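Local coordinates for probable ferredoxin-dependent nitrite reductase NirA (Mycobacterium tuberculosis, PDB 1ZJ8), which reduces sulfite to sulfide with electrons from ferredoxin, using a siroheme and a [4Fe-4S] cluster, at residues Gln505-Gly510 / Gly519-Gln524; Ala484-Lys489 / Asp534-Val539. All coordinates share one frame; numbering follows the deposited sequence.

Interaction 1: residues Gln505-Gly510 / Gly519-Gln524; sequences QVHLGG and GRKLRQ
Leu508 and Arg520 face each other as an antiparallel hydrogen-bonded pair, each giving its N-H to the other's carbonyl. Leu508 N lies 2.9 Å from Arg520 O with an N-H...O angle of 163°; the return bond, Arg520 N to Leu508 O at 2.8 Å, is more bent, at 149°. Arg520 O also receives a CA-H...O contact from His507, its CA at 3.4 Å.

Lys521 runs beside His507, the two side chains pointing the same way: its CG lies 3.8 Å from His507 ND1, and its CE comes obliquely to His507 CE1. A bend at chi3 (71°) turns CE this way, where it also meets Gln505 OE1 at 3.4 Å. Lys521 reaches this oxygen with CE, nearer than its NZ; the hydrogen bond to Gln505 OE1 comes from Lys489 NZ. On the sheet face that carries the side chains of Leu508 and Arg520, the CD1 methyls of Leu508 and Leu522 meet at 4.0 Å.

The segments belong to the beta hairpin of strands 500-508 and 520-528, in the mixed sheet of the second 4Fe-4S domain; strand 520-528 is one of its two outer strands. Next to the Leu508-Arg520 pair, toward the connecting loop, the chains stay close, Gly510 CA and Gly519 CA being 3.8 Å apart. The side chain of His507 is about 12 Å from the iron-sulfur cluster.

Farther out, Arg520 forms a salt bridge through NH2 with Glu562 and a hydrogen bond from NH1 to Val557 O, tying the outer strand to the C-terminal region. On the inner side, the backbones of Gln505 and His507 bond to those of Lys489 and Gly487.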
loop_
_atom_site.group_PDB
_atom_site.type_symbol
_atom_site.label_atom_id
_atom_site.label_comp_id
_atom_site.label_asym_id
_atom_site.label_seq_id
_atom_site.Cartn_x
_atom_site.Cartn_y
_atom_site.Cartn_z
ATOM N N GLN A 505 16.767 11.278 4.518
ATOM C CA GLN A 505 17.406 10.493 5.568
ATOM C C GLN A 505 17.379 9.046 5.083
ATOM O O GLN A 505 16.431 8.636 4.420
ATOM C CB GLN A 505 16.622 10.649 6.893
ATOM C CG GLN A 505 17.282 10.041 8.178
ATOM C CD GLN A 505 16.461 10.307 9.494
ATOM O OE1 GLN A 505 15.864 9.391 10.074
ATOM N NE2 GLN A 505 16.445 11.566 9.944
ATOM N N VAL A 506 18.414 8.288 5.417
ATOM C CA VAL A 506 18.669 6.980 4.831
ATOM C C VAL A 506 18.488 5.847 5.839
ATOM O O VAL A 506 19.086 5.860 6.912
ATOM C CB VAL A 506 20.120 6.956 4.300
ATOM C CG1 VAL A 506 20.549 5.561 3.815
ATOM C CG2 VAL A 506 20.257 7.997 3.188
ATOM N N HIS A 507 17.671 4.859 5.490
ATOM C CA HIS A 507 17.501 3.671 6.320
ATOM C C HIS A 507 18.059 2.509 5.510
ATOM O O HIS A 507 17.702 2.337 4.343
ATOM C CB HIS A 507 16.027 3.436 6.680
ATOM C CG HIS A 507 15.399 4.545 7.483
ATOM N ND1 HIS A 507 14.957 4.370 8.781
ATOM C CD2 HIS A 507 15.112 5.833 7.164
ATOM C CE1 HIS A 507 14.444 5.504 9.231
ATOM N NE2 HIS A 507 14.525 6.407 8.270
ATOM N N LEU A 508 18.954 1.730 6.104
ATOM C CA LEU A 508 19.612 0.661 5.371
ATOM C C LEU A 508 19.314 -0.708 5.976
ATOM O O LEU A 508 19.333 -0.873 7.198
ATOM C CB LEU A 508 21.114 0.919 5.336
ATOM C CG LEU A 508 21.532 2.099 4.449
ATOM C CD1 LEU A 508 22.854 2.687 4.905
ATOM C CD2 LEU A 508 21.633 1.674 2.993
ATOM N N GLY A 509 19.036 -1.689 5.121
ATOM C CA GLY A 509 18.974 -3.095 5.542
ATOM C C GLY A 509 17.648 -3.633 6.087
ATOM O O GLY A 509 17.619 -4.690 6.710
ATOM N N GLY A 510 16.544 -2.935 5.837
ATOM C CA GLY A 510 15.212 -3.430 6.233
ATOM C C GLY A 510 14.716 -4.594 5.373
ATOM O O GLY A 510 15.077 -4.709 4.202
ATOM N N GLY A 519 15.325 -1.197 9.033
ATOM C CA GLY A 519 16.642 -0.749 8.591
ATOM C C GLY A 519 17.258 0.160 9.633
ATOM O O GLY A 519 16.535 0.749 10.438
ATOM N N ARG A 520 18.588 0.271 9.620
ATOM C CA ARG A 520 19.282 1.140 10.562
ATOM C C ARG A 520 19.483 2.530 9.961
ATOM O O ARG A 520 19.666 2.692 8.752
ATOM C CB ARG A 520 20.589 0.526 11.083
ATOM C CG ARG A 520 21.418 -0.269 10.082
ATOM C CD ARG A 520 22.823 -0.621 10.630
ATOM N NE ARG A 520 23.671 0.569 10.841
ATOM C CZ ARG A 520 25.010 0.602 10.773
ATOM N NH1 ARG A 520 25.731 -0.482 10.476
ATOM N NH2 ARG A 520 25.641 1.747 10.987
ATOM N N LYS A 521 19.417 3.525 10.835
ATOM C CA LYS A 521 19.440 4.930 10.463
ATOM C C LYS A 521 20.885 5.358 10.649
ATOM O O LYS A 521 21.577 4.790 11.485
ATOM C CB LYS A 521 18.503 5.722 11.384
ATOM C CG LYS A 521 17.208 4.958 11.751
ATOM C CD LYS A 521 16.393 5.633 12.850
ATOM C CE LYS A 521 15.724 6.907 12.356
ATOM N NZ LYS A 521 14.335 7.029 12.858
ATOM N N LEU A 522 21.359 6.320 9.865
ATOM C CA LEU A 522 22.752 6.753 9.987
ATOM C C LEU A 522 22.875 8.110 10.663
ATOM O O LEU A 522 21.982 8.963 10.579
ATOM C CB LEU A 522 23.488 6.709 8.640
ATOM C CG LEU A 522 23.880 5.297 8.155
ATOM C CD1 LEU A 522 24.910 5.391 7.026
ATOM C CD2 LEU A 522 24.406 4.384 9.288
ATOM N N ARG A 523 24.028 8.287 11.306
ATOM C CA ARG A 523 24.236 9.290 12.359
ATOM C C ARG A 523 24.069 10.737 11.887
ATOM O O ARG A 523 23.039 11.365 12.145
ATOM C CB ARG A 523 25.636 9.069 12.983
ATOM C CG ARG A 523 26.197 10.224 13.874
ATOM C CD ARG A 523 27.432 9.789 14.702
ATOM N NE ARG A 523 28.188 8.709 14.046
ATOM C CZ ARG A 523 29.014 7.855 14.660
ATOM N NH1 ARG A 523 29.257 7.929 15.972
ATOM N NH2 ARG A 523 29.625 6.917 13.938
ATOM N N GLN A 524 25.100 11.256 11.224
ATOM C CA GLN A 524 25.086 12.603 10.649
ATOM C C GLN A 524 25.066 12.331 9.154
ATOM O O GLN A 524 26.125 12.222 8.518
ATOM C CB GLN A 524 26.324 13.442 11.054
ATOM C CG GLN A 524 26.466 14.801 10.295
ATOM C CD GLN A 524 27.917 15.329 10.189
ATOM O OE1 GLN A 524 28.671 15.321 11.171
ATOM N NE2 GLN A 524 28.290 15.817 8.998
#

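Interaction 2: residues Ala484-Lys489 / Asp534-Val539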
loop_
_atom_site.group_PDB
_atom_site.type_symbol
_atom_site.label_atom_id
_atom_site.label_comp_id
_atom_site.label_asym_id
_atom_site.label_seq_id
_atom_site.Cartn_x
_atom_site.Cartn_y
_atom_site.Cartn_z
ATOM N N ALA A 484 13.295 -1.627 3.434
ATOM C CA ALA A 484 13.981 -1.637 2.145
ATOM C C ALA A 484 15.419 -1.859 2.449
ATOM O O ALA A 484 15.865 -1.502 3.520
ATOM C CB ALA A 484 13.824 -0.301 1.454
ATOM N N ASP A 485 16.149 -2.450 1.518
ATOM C CA ASP A 485 17.591 -2.496 1.639
ATOM C C ASP A 485 18.102 -1.054 1.671
ATOM O O ASP A 485 18.904 -0.722 2.536
ATOM C CB ASP A 485 18.214 -3.315 0.508
ATOM C CG ASP A 485 17.892 -4.806 0.618
ATOM O OD1 ASP A 485 17.626 -5.305 1.748
ATOM O OD2 ASP A 485 17.883 -5.471 -0.445
ATOM N N ILE A 486 17.606 -0.200 0.770
ATOM C CA ILE A 486 17.889 1.220 0.822
ATOM C C ILE A 486 16.584 2.022 0.882
ATOM O O ILE A 486 15.896 2.176 -0.118
ATOM C CB ILE A 486 18.715 1.658 -0.389
ATOM C CG1 ILE A 486 19.923 0.740 -0.555
ATOM C CG2 ILE A 486 19.166 3.120 -0.223
ATOM C CD1 ILE A 486 20.790 1.065 -1.716
ATOM N N GLY A 487 16.247 2.536 2.058
ATOM C CA GLY A 487 15.032 3.318 2.241
ATOM C C GLY A 487 15.385 4.779 2.349
ATOM O O GLY A 487 16.405 5.126 2.939
ATOM N N PHE A 488 14.557 5.644 1.777
ATOM C CA PHE A 488 14.799 7.081 1.828
ATOM C C PHE A 488 13.604 7.769 2.461
ATOM O O PHE A 488 12.475 7.581 2.012
ATOM C CB PHE A 488 15.045 7.633 0.424
ATOM C CG PHE A 488 16.327 7.164 -0.198
ATOM C CD1 PHE A 488 17.494 7.872 -0.024
ATOM C CD2 PHE A 488 16.365 6.014 -0.970
ATOM C CE1 PHE A 488 18.673 7.444 -0.597
ATOM C CE2 PHE A 488 17.559 5.581 -1.552
ATOM C CZ PHE A 488 18.706 6.304 -1.363
ATOM N N LYS A 489 13.856 8.548 3.515
ATOM C CA LYS A 489 12.803 9.331 4.177
ATOM C C LYS A 489 13.048 10.790 3.874
ATOM O O LYS A 489 14.004 11.391 4.379
ATOM C CB LYS A 489 12.781 9.115 5.697
ATOM C CG LYS A 489 11.704 9.960 6.472
ATOM C CD LYS A 489 11.595 9.603 7.976
ATOM C CE LYS A 489 12.957 9.596 8.700
ATOM N NZ LYS A 489 12.837 9.121 10.112
ATOM N N ASP A 534 24.151 9.205 -7.172
ATOM C CA ASP A 534 25.538 9.165 -6.714
ATOM C C ASP A 534 25.677 8.263 -5.501
ATOM O O ASP A 534 26.539 7.390 -5.451
ATOM C CB ASP A 534 26.021 10.563 -6.310
ATOM C CG ASP A 534 26.093 11.534 -7.474
ATOM O OD1 ASP A 534 26.704 11.200 -8.502
ATOM O OD2 ASP A 534 25.570 12.656 -7.343
ATOM N N TYR A 535 24.822 8.494 -4.517
ATOM C CA TYR A 535 24.876 7.751 -3.266
ATOM C C TYR A 535 24.649 6.247 -3.448
ATOM O O TYR A 535 25.418 5.434 -2.942
ATOM C CB TYR A 535 23.847 8.301 -2.279
ATOM C CG TYR A 535 23.701 7.413 -1.083
ATOM C CD1 TYR A 535 24.490 7.600 0.037
ATOM C CD2 TYR A 535 22.815 6.354 -1.093
ATOM C CE1 TYR A 535 24.381 6.771 1.117
ATOM C CE2 TYR A 535 22.695 5.520 -0.021
ATOM C CZ TYR A 535 23.474 5.731 1.084
ATOM O OH TYR A 535 23.352 4.892 2.173
ATOM N N ILE A 536 23.573 5.893 -4.149
ATOM C CA ILE A 536 23.256 4.492 -4.428
ATOM C C ILE A 536 24.435 3.804 -5.124
ATOM O O ILE A 536 24.825 2.699 -4.754
ATOM C CB ILE A 536 22.026 4.331 -5.367
ATOM C CG1 ILE A 536 20.749 4.887 -4.754
ATOM C CG2 ILE A 536 21.795 2.859 -5.705
ATOM C CD1 ILE A 536 20.392 4.241 -3.498
ATOM N N ASP A 537 24.972 4.463 -6.149
ATOM C CA ASP A 537 26.124 3.965 -6.880
ATOM C C ASP A 537 27.294 3.720 -5.934
ATOM O O ASP A 537 27.859 2.623 -5.914
ATOM C CB ASP A 537 26.521 4.971 -7.963
ATOM C CG ASP A 537 27.788 4.568 -8.725
ATOM O OD1 ASP A 537 27.677 4.096 -9.876
ATOM O OD2 ASP A 537 28.902 4.745 -8.184
ATOM N N ARG A 538 27.643 4.744 -5.149
ATOM C CA ARG A 538 28.736 4.652 -4.184
ATOM C C ARG A 538 28.538 3.421 -3.310
ATOM O O ARG A 538 29.383 2.531 -3.304
ATOM C CB ARG A 538 28.787 5.929 -3.340
ATOM C CG ARG A 538 29.937 6.036 -2.351
ATOM C CD ARG A 538 30.162 7.502 -1.939
ATOM N NE ARG A 538 28.980 8.157 -1.357
ATOM C CZ ARG A 538 28.283 9.174 -1.898
ATOM N NH1 ARG A 538 28.577 9.700 -3.088
ATOM N NH2 ARG A 538 27.240 9.668 -1.233
ATOM N N VAL A 539 27.397 3.355 -2.624
ATOM C CA VAL A 539 27.161 2.334 -1.602
ATOM C C VAL A 539 27.087 0.923 -2.175
ATOM O O VAL A 539 27.576 -0.032 -1.574
ATOM C CB VAL A 539 25.877 2.638 -0.772
ATOM C CG1 VAL A 539 24.605 2.159 -1.478
ATOM C CG2 VAL A 539 25.970 1.999 0.600
#
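Tyr535 and Ile536, one turn before Val539 on helix 532-545, bring the helix onto Ile486 and Phe488 of strand 486-494. Tyr535 has CG anti to its backbone N (chi1 170°), and the ring carries CD2 to within 4.1 Å of Phe488 CZ. Tyr535 CD2 comes to the edge of the Phe488 ring, near its plane, and the two side chains cross obliquely. Ile486 CG2 approaches the edge of the Tyr535 ring, 4.3 Å from CE2. The phenol oxygen has a polar partner beyond the segments, the carbonyl of Leu565.

Ile536 supplies the central methyl. Its CD1 lies in the plane of the Phe488 ring, at the edge, next to CZ and CE2, and it is also 3.7 Å from both CG2 and CD1 of Ile486. One methyl thus touches both strand side chains.

This is helix-on-sheet packing in the second 4Fe-4S domain: the axes of strand 486-489 and helix 534-539 approach to 11.4 Å, with their N-to-C directions 153° apart, nearly antiparallel. The contact is wholly apolar, with no hydrogen bond across it, and all five touching residues are buried. The side chain of Phe488 is about 10 Å from the iron-sulfur cluster.

A turn on, Val539 ends the series. Its CG1 stands between the backbone N and the carbonyl carbon (chi1 83°) and meets Ile486 CD1 tip to tip at 4.0 Å. Val539 N bonds to Tyr535 O, the helical bond that spans this turn. Leu452 of helix 442-455 packs on Ile536, and Phe553 of helix 553-559 on Ile486.

Overall arrangement
From the N terminus, the chain first passes through 484-489 on strand 486-494, then turns into the neighbouring strand 500-508, which holds 505-510. Eight residues without helix or strand lead to 519-524, where interaction 1 closes its short hairpin loop. Strand 520-528 is followed by helix 532-545, whose residues 534-539 return to 484-489 and close interaction 2 over 44 intervening residues. Interaction 1 is therefore nested inside interaction 2. The centres are 9 Å apart, and Tyr535 OH packs against Val506 CG1 (3.3 Å) and Leu508 CD1 (3.5 Å). Together they tie three consecutive strands of one sheet to the helix that follows.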